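Local structure of CDA peptide synthetase I (Streptomyces coelicolor, 5DU9) at residues I106-H111 and A141-G146. The protein is a nonribosomal peptide synthetase, represented here by its condensation domain, a two-lobed fold of the CoA-dependent acyltransferase superfamily. The protein carries 1 engineered substitution. Residues are numbered along the deposited sequence; the frame is centred on the assembly and turned at random.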
loop_
_atom_site.group_PDB
_atom_site.type_symbol
_atom_site.label_atom_id
_atom_site.label_comp_id
_atom_site.label_asym_id
_atom_site.label_seq_id
_atom_site.Cartn_x
_atom_site.Cartn_y
_atom_site.Cartn_z
ATOM N N ILE A 106 -23.106 -2.869 9.632
ATOM C CA ILE A 106 -22.931 -3.704 10.807
ATOM C C ILE A 106 -22.941 -2.817 12.043
ATOM O O ILE A 106 -21.988 -2.082 12.299
ATOM C CB ILE A 106 -21.627 -4.510 10.724
ATOM C CG1 ILE A 106 -21.671 -5.416 9.489
ATOM C CG2 ILE A 106 -21.425 -5.335 11.991
ATOM C CD1 ILE A 106 -20.397 -6.164 9.210
ATOM N N ASP A 107 -24.035 -2.886 12.793
ATOM C CA ASP A 107 -24.213 -2.060 13.976
ATOM C C ASP A 107 -23.605 -2.745 15.195
ATOM O O ASP A 107 -24.195 -3.660 15.763
ATOM C CB ASP A 107 -25.701 -1.773 14.202
ATOM C CG ASP A 107 -25.945 -0.757 15.307
ATOM O OD1 ASP A 107 -24.987 -0.398 16.020
ATOM O OD2 ASP A 107 -27.105 -0.322 15.466
ATOM N N LEU A 108 -22.419 -2.291 15.585
ATOM C CA LEU A 108 -21.748 -2.812 16.769
ATOM C C LEU A 108 -21.920 -1.861 17.952
ATOM O O LEU A 108 -21.251 -2.002 18.975
ATOM C CB LEU A 108 -20.265 -3.047 16.476
ATOM C CG LEU A 108 -19.988 -4.051 15.351
ATOM C CD1 LEU A 108 -18.509 -4.088 14.995
ATOM C CD2 LEU A 108 -20.476 -5.443 15.736
ATOM N N SER A 109 -22.826 -0.896 17.810
ATOM C CA SER A 109 -23.153 0.001 18.909
ATOM C C SER A 109 -23.953 -0.768 19.948
ATOM O O SER A 109 -25.143 -1.025 19.765
ATOM C CB SER A 109 -23.949 1.211 18.421
ATOM O OG SER A 109 -25.319 0.885 18.259
ATOM N N GLY A 110 -23.286 -1.135 21.035
ATOM C CA GLY A 110 -23.885 -1.970 22.056
ATOM C C GLY A 110 -22.948 -3.099 22.431
ATOM O O GLY A 110 -23.072 -3.684 23.508
ATOM N N HIS A 111 -22.008 -3.405 21.543
ATOM C CA HIS A 111 -21.042 -4.461 21.807
ATOM C C HIS A 111 -20.033 -3.996 22.848
ATOM O O HIS A 111 -19.773 -2.801 22.985
ATOM C CB HIS A 111 -20.320 -4.886 20.526
ATOM C CG HIS A 111 -19.801 -6.288 20.573
ATOM N ND1 HIS A 111 -18.649 -6.633 21.245
ATOM C CD2 HIS A 111 -20.290 -7.438 20.050
ATOM C CE1 HIS A 111 -18.445 -7.934 21.129
ATOM N NE2 HIS A 111 -19.425 -8.445 20.407
ATOM N N ALA A 141 -18.096 -2.372 3.878
ATOM C CA ALA A 141 -18.900 -2.413 5.093
ATOM C C ALA A 141 -18.775 -1.122 5.885
ATOM O O ALA A 141 -17.683 -0.578 6.040
ATOM C CB ALA A 141 -18.496 -3.598 5.957
ATOM N N LEU A 142 -19.915 -0.641 6.370
ATOM C CA LEU A 142 -19.962 0.475 7.299
ATOM C C LEU A 142 -20.272 -0.073 8.681
ATOM O O LEU A 142 -21.313 -0.695 8.882
ATOM C CB LEU A 142 -21.021 1.499 6.880
ATOM C CG LEU A 142 -21.191 2.700 7.815
ATOM C CD1 LEU A 142 -19.968 3.609 7.752
ATOM C CD2 LEU A 142 -22.459 3.470 7.484
ATOM N N PHE A 143 -19.356 0.134 9.618
ATOM C CA PHE A 143 -19.578 -0.257 11.004
ATOM C C PHE A 143 -20.036 0.941 11.825
ATOM O O PHE A 143 -19.486 2.032 11.689
ATOM C CB PHE A 143 -18.306 -0.838 11.620
ATOM C CG PHE A 143 -17.821 -2.091 10.956
ATOM C CD1 PHE A 143 -18.243 -3.334 11.401
ATOM C CD2 PHE A 143 -16.932 -2.031 9.895
ATOM C CE1 PHE A 143 -17.792 -4.489 10.797
ATOM C CE2 PHE A 143 -16.479 -3.187 9.288
ATOM C CZ PHE A 143 -16.909 -4.415 9.743
ATOM N N THR A 144 -21.048 0.731 12.660
ATOM C CA THR A 144 -21.399 1.687 13.705
ATOM C C THR A 144 -20.746 1.205 14.996
ATOM O O THR A 144 -20.940 0.057 15.397
ATOM C CB THR A 144 -22.922 1.815 13.887
ATOM O OG1 THR A 144 -23.524 2.219 12.651
ATOM C CG2 THR A 144 -23.256 2.838 14.969
ATOM N N LEU A 145 -19.974 2.075 15.644
ATOM C CA LEU A 145 -19.161 1.668 16.793
ATOM C C LEU A 145 -19.638 2.199 18.141
ATOM O O LEU A 145 -19.059 1.866 19.177
ATOM C CB LEU A 145 -17.718 2.117 16.587
ATOM C CG LEU A 145 -17.013 1.591 15.339
ATOM C CD1 LEU A 145 -15.572 2.074 15.328
ATOM C CD2 LEU A 145 -17.074 0.073 15.264
ATOM N N GLY A 146 -20.675 3.024 18.137
ATOM C CA GLY A 146 -21.116 3.656 19.369
ATOM C C GLY A 146 -20.381 4.965 19.588
ATOM O O GLY A 146 -19.283 5.166 19.066
#
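Ile106 and Phe143 are paired on neighbouring parallel strands, their side chains side by side and pointing the same way. Followed outward, Phe143 CB lies near Ile106 O; CD1 touches both Ile106 CB (3.6 Å) and Leu108 CD1 (3.7 Å), and CE1 meets Ile106 CD1 at 3.5 Å. CZ still touches that same methyl. Both aliphatic groups approach the ring obliquely. In Ile106, CG1 stands anti to the carbonyl carbon (chi1 -60°) and CD1 continues extended from it, alongside the outer ring atoms. Beneath the side chains, Ile106 N donates to Leu142 O (2.9 Å, 167° at the hydrogen), Thr144 N to Ile106 O, and Leu108 N to Thr144 O (2.8 Å), the last bent to 137°. At Asp107 the strand ends in an Asx turn: Asp107 OD1 accepts from Ser109 N and, through its syn lone pair, from Ser109 OG at 2.6 Å. Two donors thus grip this oxygen, which also lies against Thr144 CB and CG2. Thr144 OG1 is hydrogen-bonded to His105 NE2. The pair belongs to a beta-alpha-beta unit in which strand 103-107, at the sheet's margin, is followed by helix 114-126 and then strand 138-146. Trp121 of that helix meets the Phe143 ring edge-to-face and touches Ile106, while strand 149-157 runs antiparallel on the other side of strand 138-146, with backbone hydrogen bonds between Phe143 and Leu151 and between Ala141 and Tyr153.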